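Local coordinates for protein beta-galactoside alpha-2,6-sialyltransferase (Photobacterium sp., PDB 2Z4T) that catalyses the transfer of sialic acid from a CMP-activated donor to beta-galactosides such as lactose, forming an alpha-2,6 linkage, at residues Val338-Gln343 / Glu432-Thr437; Ala443-Ala448 / Ile460-Phe465. All blocks are in the same frame, centred on the assembly; numbering follows the deposited sequence.

Contact 1: residues Val338-Gln343 / Glu432-Thr437; sequences VNFDKQ and EVLMMT. With C5P (cytidine-5'-monophosphate), chain C.
The ring of Phe340 is the bump here, and Val433 and Leu434 of a short helix and Thr437 just past its end form the hollow it enters. Its CG is anti to the backbone N (chi1 -177°). Leu434 CD2 sits over one face, 3.8 Å from the centroid of the Phe340 ring and 16° off its normal, a CH-pi contact; Lys342 CA lies over the opposite face. Val433 CG2 meets Phe340 CD2 obliquely at 3.7 Å. At the ring edge, near its plane, Thr437 OG1 is 3.4 Å from Phe340 CE2. That hydroxyl is anchored by donating to Val433 O (OG1 to O 2.7 Å), which also accepts from Thr437 N on the other face of its carbonyl plane. Beyond the ring, the extended Lys342 chain places NZ 2.9 Å from Thr437 O, a hydrogen bond in the carbonyl plane. Upstream, Glu432 OE1 accepts from O3' of CMP at 3.0 Å. Segment 338-343 begins at the end of helix 328-338, which a Schellman motif closes at Asn339. Leu335 of that helix and Leu345 of helix 342-349 also touch Phe340, while Leu129 of helix 126-141 packs on Val433.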
ATOM      1  N   VAL A 338       2.834  -1.494 -10.772  1.00 40.25           N
ATOM      2  CA  VAL A 338       1.916  -0.359 -10.940  1.00 41.45           C
ATOM      3  C   VAL A 338       1.624  -0.006 -12.428  1.00 41.98           C
ATOM      4  O   VAL A 338       0.814   0.870 -12.704  1.00 42.13           O
ATOM      5  CB  VAL A 338       2.352   0.921 -10.125  1.00 41.65           C
ATOM      6  CG1 VAL A 338       2.792   0.547  -8.698  1.00 39.95           C
ATOM      7  CG2 VAL A 338       3.464   1.692 -10.857  1.00 41.84           C
ATOM      8  N   ASN A 339       2.268  -0.714 -13.359  1.00 42.37           N
ATOM      9  CA  ASN A 339       2.161  -0.465 -14.814  1.00 42.99           C
ATOM     10  C   ASN A 339       2.583   0.926 -15.297  1.00 42.30           C
ATOM     11  O   ASN A 339       1.999   1.491 -16.228  1.00 41.73           O
ATOM     12  CB  ASN A 339       0.794  -0.872 -15.391  1.00 43.65           C
ATOM     13  CG  ASN A 339       0.435  -2.328 -15.087  1.00 46.71           C
ATOM     14  OD1 ASN A 339       1.298  -3.200 -15.085  1.00 50.39           O
ATOM     15  ND2 ASN A 339      -0.841  -2.587 -14.808  1.00 49.42           N
ATOM     16  N   PHE A 340       3.621   1.460 -14.664  1.00 41.85           N
ATOM     17  CA  PHE A 340       4.209   2.708 -15.120  1.00 41.83           C
ATOM     18  C   PHE A 340       5.413   2.477 -16.038  1.00 42.03           C
ATOM     19  O   PHE A 340       6.471   2.000 -15.616  1.00 42.55           O
ATOM     20  CB  PHE A 340       4.580   3.622 -13.945  1.00 40.92           C
ATOM     21  CG  PHE A 340       5.139   4.963 -14.371  1.00 40.25           C
ATOM     22  CD1 PHE A 340       4.640   5.621 -15.501  1.00 36.99           C
ATOM     23  CD2 PHE A 340       6.149   5.572 -13.638  1.00 38.67           C
ATOM     24  CE1 PHE A 340       5.141   6.855 -15.889  1.00 35.98           C
ATOM     25  CE2 PHE A 340       6.657   6.803 -14.026  1.00 38.55           C
ATOM     26  CZ  PHE A 340       6.148   7.445 -15.165  1.00 37.27           C
ATOM     27  N   ASP A 341       5.235   2.800 -17.305  1.00 41.89           N
ATOM     28  CA  ASP A 341       6.343   2.792 -18.235  1.00 41.99           C
ATOM     29  C   ASP A 341       6.954   4.206 -18.280  1.00 41.45           C
ATOM     30  O   ASP A 341       6.486   5.096 -18.998  1.00 40.75           O
ATOM     31  CB  ASP A 341       5.858   2.327 -19.606  1.00 42.32           C
ATOM     32  CG  ASP A 341       6.982   2.222 -20.631  1.00 44.22           C
ATOM     33  OD1 ASP A 341       8.182   2.476 -20.313  1.00 44.86           O
ATOM     34  OD2 ASP A 341       6.636   1.883 -21.778  1.00 46.07           O
ATOM     35  N   LYS A 342       7.995   4.390 -17.485  1.00 41.27           N
ATOM     36  CA  LYS A 342       8.631   5.674 -17.304  1.00 41.84           C
ATOM     37  C   LYS A 342       9.281   6.208 -18.564  1.00 43.12           C
ATOM     38  O   LYS A 342       9.090   7.386 -18.911  1.00 43.34           O
ATOM     39  CB  LYS A 342       9.662   5.568 -16.195  1.00 41.65           C
ATOM     40  CG  LYS A 342      10.420   6.823 -15.949  1.00 41.71           C
ATOM     41  CD  LYS A 342      11.299   6.710 -14.732  1.00 40.25           C
ATOM     42  CE  LYS A 342      12.417   7.724 -14.865  1.00 40.02           C
ATOM     43  NZ  LYS A 342      12.901   8.174 -13.545  1.00 41.50           N
ATOM     44  N   GLN A 343      10.048   5.351 -19.250  1.00 44.39           N
ATOM     45  CA  GLN A 343      10.788   5.759 -20.450  1.00 44.69           C
ATOM     46  C   GLN A 343       9.803   6.250 -21.547  1.00 45.05           C
ATOM     47  O   GLN A 343      10.090   7.206 -22.285  1.00 45.10           O
ATOM     48  CB  GLN A 343      11.744   4.628 -20.912  1.00 44.82           C
ATOM     49  CG  GLN A 343      12.701   4.919 -22.134  1.00 45.95           C
ATOM     50  CD  GLN A 343      13.398   6.305 -22.082  1.00 50.19           C
ATOM     51  OE1 GLN A 343      14.153   6.617 -21.149  1.00 51.28           O
ATOM     52  NE2 GLN A 343      13.136   7.134 -23.096  1.00 49.70           N
ATOM     53  N   GLU A 432       1.243   9.734  -7.314  1.00 39.47           N
ATOM     54  CA  GLU A 432       2.451   9.932  -6.540  1.00 40.17           C
ATOM     55  C   GLU A 432       3.643   9.079  -6.994  1.00 40.21           C
ATOM     56  O   GLU A 432       4.789   9.419  -6.696  1.00 40.40           O
ATOM     57  CB  GLU A 432       2.248  10.088  -5.013  1.00 40.42           C
ATOM     58  CG  GLU A 432       1.146   9.359  -4.334  1.00 41.14           C
ATOM     59  CD  GLU A 432      -0.259   9.820  -4.618  1.00 40.97           C
ATOM     60  OE1 GLU A 432      -0.764  10.790  -4.038  1.00 40.14           O
ATOM     61  OE2 GLU A 432      -0.917   9.106  -5.366  1.00 42.94           O
ATOM     62  N   VAL A 433       3.410   8.052  -7.816  1.00 40.16           N
ATOM     63  CA  VAL A 433       4.554   7.368  -8.372  1.00 39.78           C
ATOM     64  C   VAL A 433       5.304   8.264  -9.354  1.00 40.40           C
ATOM     65  O   VAL A 433       6.540   8.162  -9.472  1.00 40.55           O
ATOM     66  CB  VAL A 433       4.285   5.920  -8.907  1.00 40.49           C
ATOM     67  CG1 VAL A 433       3.029   5.303  -8.304  1.00 38.88           C
ATOM     68  CG2 VAL A 433       4.305   5.836 -10.399  1.00 38.66           C
ATOM     69  N   LEU A 434       4.591   9.185 -10.007  1.00 40.37           N
ATOM     70  CA  LEU A 434       5.286  10.158 -10.854  1.00 40.69           C
ATOM     71  C   LEU A 434       6.136  11.100 -10.014  1.00 40.23           C
ATOM     72  O   LEU A 434       7.208  11.514 -10.442  1.00 40.23           O
ATOM     73  CB  LEU A 434       4.352  10.962 -11.775  1.00 40.82           C
ATOM     74  CG  LEU A 434       3.366  10.336 -12.768  1.00 41.94           C
ATOM     75  CD1 LEU A 434       3.492  11.085 -14.048  1.00 42.09           C
ATOM     76  CD2 LEU A 434       3.526   8.835 -13.026  1.00 42.66           C
ATOM     77  N   MET A 435       5.655  11.444  -8.828  1.00 39.89           N
ATOM     78  CA  MET A 435       6.463  12.220  -7.898  1.00 40.24           C
ATOM     79  C   MET A 435       7.716  11.452  -7.483  1.00 39.86           C
ATOM     80  O   MET A 435       8.806  12.005  -7.530  1.00 40.03           O
ATOM     81  CB  MET A 435       5.671  12.606  -6.655  1.00 39.65           C
ATOM     82  CG  MET A 435       6.417  13.544  -5.707  1.00 39.27           C
ATOM     83  SD  MET A 435       5.516  13.719  -4.139  1.00 42.22           S
ATOM     84  CE  MET A 435       5.665  12.025  -3.536  1.00 37.95           C
ATOM     85  N   MET A 436       7.543  10.189  -7.092  1.00 39.22           N
ATOM     86  CA  MET A 436       8.629   9.351  -6.584  1.00 39.13           C
ATOM     87  C   MET A 436       9.649   9.010  -7.649  1.00 39.16           C
ATOM     88  O   MET A 436      10.816   8.781  -7.321  1.00 39.20           O
ATOM     89  CB  MET A 436       8.093   8.054  -5.975  1.00 38.81           C
ATOM     90  CG  MET A 436       7.239   8.276  -4.729  1.00 38.67           C
ATOM     91  SD  MET A 436       6.934   6.762  -3.848  1.00 40.75           S
ATOM     92  CE  MET A 436       5.698   5.979  -4.881  1.00 39.97           C
ATOM     93  N   THR A 437       9.220   8.977  -8.910  1.00 38.79           N
ATOM     94  CA  THR A 437      10.131   8.681 -10.008  1.00 39.13           C
ATOM     95  C   THR A 437      10.707   9.951 -10.662  1.00 39.88           C
ATOM     96  O   THR A 437      11.427   9.878 -11.673  1.00 39.47           O
ATOM     97  CB  THR A 437       9.463   7.794 -11.078  1.00 39.52           C
ATOM     98  OG1 THR A 437       8.281   8.439 -11.564  1.00 39.83           O
ATOM     99  CG2 THR A 437       9.091   6.374 -10.498  1.00 37.81           C
TER
HETATM  100  O3P C5P C1427      -8.868  11.812  -5.877  1.00 24.03           O
HETATM  101  P   C5P C1427      -8.718  11.006  -4.642  1.00 26.09           P
HETATM  102  O1P C5P C1427      -9.742   9.881  -4.695  1.00 26.09           O
HETATM  103  O2P C5P C1427      -8.631  11.858  -3.392  1.00 23.00           O
HETATM  104  O5' C5P C1427      -7.276  10.365  -4.736  1.00 25.07           O
HETATM  105  C5' C5P C1427      -6.872   9.285  -3.923  1.00 24.98           C
HETATM  106  C4' C5P C1427      -5.627   8.721  -4.604  1.00 25.11           C
HETATM  107  O4' C5P C1427      -5.959   8.256  -5.920  1.00 24.90           O
HETATM  108  C3' C5P C1427      -4.545   9.757  -4.851  1.00 22.78           C
HETATM  109  O3' C5P C1427      -3.636   9.884  -3.763  1.00 28.64           O
HETATM  110  C2' C5P C1427      -3.815   9.159  -6.021  1.00 23.14           C
HETATM  111  O2' C5P C1427      -3.039   8.033  -5.606  1.00 24.69           O
HETATM  112  C1' C5P C1427      -4.899   8.540  -6.843  1.00 23.28           C
HETATM  113  N1  C5P C1427      -5.309   9.453  -7.907  1.00 23.62           N
HETATM  114  C2  C5P C1427      -4.528   9.526  -9.093  1.00 23.55           C
HETATM  115  N3  C5P C1427      -4.892  10.347 -10.109  1.00 24.70           N
HETATM  116  C4  C5P C1427      -6.005  11.123 -10.008  1.00 24.24           C
HETATM  117  C5  C5P C1427      -6.800  11.074  -8.843  1.00 23.83           C
HETATM  118  C6  C5P C1427      -6.429  10.213  -7.796  1.00 23.37           C
HETATM  119  O2  C5P C1427      -3.495   8.852  -9.220  1.00 23.77           O
HETATM  120  N4  C5P C1427      -6.342  11.923 -11.050  1.00 23.42           N

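Contact 2: residues Ala443-Ala448 / Ile460-Phe465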
ATOM      1  N   ALA A 443       3.766  21.625 -15.328  1.00 40.64           N
ATOM      2  CA  ALA A 443       2.589  22.178 -14.667  1.00 40.69           C
ATOM      3  C   ALA A 443       1.577  21.099 -14.398  1.00 40.21           C
ATOM      4  O   ALA A 443       1.328  20.234 -15.242  1.00 40.17           O
ATOM      5  CB  ALA A 443       1.960  23.307 -15.497  1.00 40.36           C
ATOM      6  N   VAL A 444       1.004  21.149 -13.211  1.00 40.12           N
ATOM      7  CA  VAL A 444      -0.105  20.271 -12.865  1.00 40.12           C
ATOM      8  C   VAL A 444      -1.255  21.071 -12.298  1.00 40.42           C
ATOM      9  O   VAL A 444      -1.059  21.964 -11.474  1.00 40.71           O
ATOM     10  CB  VAL A 444       0.310  19.021 -11.993  1.00 40.34           C
ATOM     11  CG1 VAL A 444       1.745  19.100 -11.425  1.00 40.02           C
ATOM     12  CG2 VAL A 444      -0.740  18.622 -10.966  1.00 38.97           C
ATOM     13  N   ALA A 445      -2.444  20.786 -12.819  1.00 40.42           N
ATOM     14  CA  ALA A 445      -3.695  21.355 -12.331  1.00 40.13           C
ATOM     15  C   ALA A 445      -4.782  20.288 -12.428  1.00 40.17           C
ATOM     16  O   ALA A 445      -4.606  19.268 -13.099  1.00 40.65           O
ATOM     17  CB  ALA A 445      -4.066  22.590 -13.111  1.00 39.67           C
ATOM     18  N   GLY A 446      -5.893  20.491 -11.739  1.00 39.79           N
ATOM     19  CA  GLY A 446      -6.946  19.511 -11.766  1.00 39.59           C
ATOM     20  C   GLY A 446      -7.924  19.629 -10.629  1.00 40.29           C
ATOM     21  O   GLY A 446      -8.032  20.675  -9.962  1.00 40.40           O
ATOM     22  N   ILE A 447      -8.651  18.541 -10.412  1.00 40.21           N
ATOM     23  CA  ILE A 447      -9.712  18.538  -9.440  1.00 40.42           C
ATOM     24  C   ILE A 447      -9.168  18.158  -8.069  1.00 40.59           C
ATOM     25  O   ILE A 447      -8.280  17.315  -7.942  1.00 40.94           O
ATOM     26  CB  ILE A 447     -10.870  17.593  -9.867  1.00 40.80           C
ATOM     27  CG1 ILE A 447     -11.276  17.832 -11.341  1.00 39.85           C
ATOM     28  CG2 ILE A 447     -12.048  17.684  -8.878  1.00 39.74           C
ATOM     29  CD1 ILE A 447     -11.722  19.261 -11.698  1.00 37.53           C
ATOM     30  N   ALA A 448      -9.707  18.805  -7.049  1.00 40.64           N
ATOM     31  CA  ALA A 448      -9.368  18.516  -5.660  1.00 40.37           C
ATOM     32  C   ALA A 448      -9.295  17.014  -5.434  1.00 40.20           C
ATOM     33  O   ALA A 448     -10.208  16.257  -5.807  1.00 40.25           O
ATOM     34  CB  ALA A 448     -10.414  19.146  -4.739  1.00 40.20           C
ATOM     35  N   ILE A 460       1.889  22.916  -8.675  1.00 46.73           N
ATOM     36  CA  ILE A 460       0.451  23.168  -8.796  1.00 45.53           C
ATOM     37  C   ILE A 460       0.106  24.538  -9.389  1.00 45.21           C
ATOM     38  O   ILE A 460       0.449  25.565  -8.817  1.00 44.81           O
ATOM     39  CB  ILE A 460      -0.213  23.071  -7.414  1.00 45.57           C
ATOM     40  CG1 ILE A 460       0.250  21.787  -6.683  1.00 45.12           C
ATOM     41  CG2 ILE A 460      -1.739  23.190  -7.544  1.00 44.70           C
ATOM     42  CD1 ILE A 460      -0.319  21.633  -5.234  1.00 45.48           C
ATOM     43  N   LYS A 461      -0.591  24.551 -10.524  1.00 44.85           N
ATOM     44  CA  LYS A 461      -1.087  25.799 -11.104  1.00 44.36           C
ATOM     45  C   LYS A 461      -2.441  26.222 -10.560  1.00 44.01           C
ATOM     46  O   LYS A 461      -2.630  27.388 -10.262  1.00 44.37           O
ATOM     47  CB  LYS A 461      -1.109  25.730 -12.623  1.00 45.07           C
ATOM     48  CG  LYS A 461       0.289  25.646 -13.243  1.00 46.80           C
ATOM     49  CD  LYS A 461       1.285  26.576 -12.527  1.00 49.38           C
ATOM     50  CE  LYS A 461       2.605  26.725 -13.295  1.00 51.22           C
ATOM     51  NZ  LYS A 461       3.470  25.512 -13.129  1.00 53.34           N
ATOM     52  N   PHE A 462      -3.384  25.292 -10.432  1.00 43.09           N
ATOM     53  CA  PHE A 462      -4.645  25.576  -9.760  1.00 42.00           C
ATOM     54  C   PHE A 462      -5.384  24.292  -9.423  1.00 41.47           C
ATOM     55  O   PHE A 462      -5.174  23.259 -10.057  1.00 41.11           O
ATOM     56  CB  PHE A 462      -5.539  26.544 -10.561  1.00 41.94           C
ATOM     57  CG  PHE A 462      -6.010  26.011 -11.894  1.00 41.46           C
ATOM     58  CD1 PHE A 462      -7.129  25.190 -11.982  1.00 41.69           C
ATOM     59  CD2 PHE A 462      -5.358  26.365 -13.068  1.00 42.04           C
ATOM     60  CE1 PHE A 462      -7.580  24.690 -13.224  1.00 42.08           C
ATOM     61  CE2 PHE A 462      -5.793  25.876 -14.317  1.00 41.73           C
ATOM     62  CZ  PHE A 462      -6.911  25.032 -14.388  1.00 42.27           C
ATOM     63  N   ILE A 463      -6.236  24.370  -8.410  1.00 40.17           N
ATOM     64  CA  ILE A 463      -7.064  23.256  -8.017  1.00 39.66           C
ATOM     65  C   ILE A 463      -8.516  23.672  -8.146  1.00 39.49           C
ATOM     66  O   ILE A 463      -8.872  24.806  -7.871  1.00 39.78           O
ATOM     67  CB  ILE A 463      -6.757  22.823  -6.572  1.00 39.78           C
ATOM     68  CG1 ILE A 463      -5.299  22.369  -6.441  1.00 39.34           C
ATOM     69  CG2 ILE A 463      -7.686  21.709  -6.125  1.00 39.56           C
ATOM     70  CD1 ILE A 463      -4.893  22.043  -5.015  1.00 37.28           C
ATOM     71  N   VAL A 464      -9.377  22.771  -8.583  1.00 39.37           N
ATOM     72  CA  VAL A 464     -10.771  23.143  -8.722  1.00 38.69           C
ATOM     73  C   VAL A 464     -11.597  22.137  -7.967  1.00 39.60           C
ATOM     74  O   VAL A 464     -11.363  20.932  -8.075  1.00 39.87           O
ATOM     75  CB  VAL A 464     -11.207  23.219 -10.201  1.00 38.20           C
ATOM     76  CG1 VAL A 464     -12.707  23.478 -10.306  1.00 36.71           C
ATOM     77  CG2 VAL A 464     -10.422  24.301 -10.927  1.00 35.54           C
ATOM     78  N   PHE A 465     -12.549  22.637  -7.192  1.00 40.18           N
ATOM     79  CA  PHE A 465     -13.455  21.794  -6.447  1.00 41.19           C
ATOM     80  C   PHE A 465     -14.750  21.585  -7.208  1.00 42.95           C
ATOM     81  O   PHE A 465     -15.155  22.398  -8.031  1.00 43.34           O
ATOM     82  CB  PHE A 465     -13.766  22.407  -5.081  1.00 40.31           C
ATOM     83  CG  PHE A 465     -12.596  22.456  -4.158  1.00 38.26           C
ATOM     84  CD1 PHE A 465     -12.473  21.529  -3.134  1.00 36.26           C
ATOM     85  CD2 PHE A 465     -11.619  23.432  -4.301  1.00 34.57           C
ATOM     86  CE1 PHE A 465     -11.377  21.574  -2.270  1.00 35.49           C
ATOM     87  CE2 PHE A 465     -10.519  23.477  -3.439  1.00 34.44           C
ATOM     88  CZ  PHE A 465     -10.394  22.545  -2.430  1.00 35.50           C
TER
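Ala445 CB stands over the centre of the Phe462 ring, 3.8 Å from its centroid and only 6° off the normal, so the methyl faces the ring squarely. Phe462 CG lies between its backbone N and carbonyl carbon (chi1 64°). Ala448 repeats the CH-pi contact less centrally: its CB is 3.5 Å from Phe465 CD1, displaced toward the rim. The same alanine meets Ile463 from its backbone side, Ile463 CG2 lying 3.6 Å from Ala448 CA. At the other end, the bent Lys461 chain lies against Ala443, CG to CB 3.7 Å. The axes of the two short strand segments are 10° from parallel, and backbone hydrogen bonds join Lys461 N to Val444 O, Val464 N to Gly446 O (each 2.8 Å) and Ala448 N to Val464 O; the Gly446 N to Phe462 O bond is weak. Two steps along the chain from Val444 to Gly446 pair with three from Ile460 to Ile463, which leaves Lys461 as the extra residue of a beta bulge. Helix 371-386 packs on Phe462 and Val464, helix 481-488 on Ala448 and Phe465. Such a helix-flanked parallel sheet is characteristic of the Rossmann-like C-terminal domain of GT-B glycosyltransferases.

In the fold
Coming from the N terminus, the chain has built the N-terminal strands and the mixed sheet before helix 328-338 leads into segment 338-343. Contact 1 then closes a loop of 88 residues that contains three strands of the parallel sheet, returning at helix 431-436. Only afterwards does the chain enter strand 443-447, and contact 2 closes a loop of just 11 residues without helix or strand. The two are thus in series, neither nested nor crossed, with centres about 20 Å apart. Contact 1 ties helix 431-436 to the junction of helices 328-338 and 342-349; contact 2 joins adjacent strands of the parallel sheet. CMP is held by Glu432 in contact 1 and by Ser449 and Ser450, directly after segment 443-448.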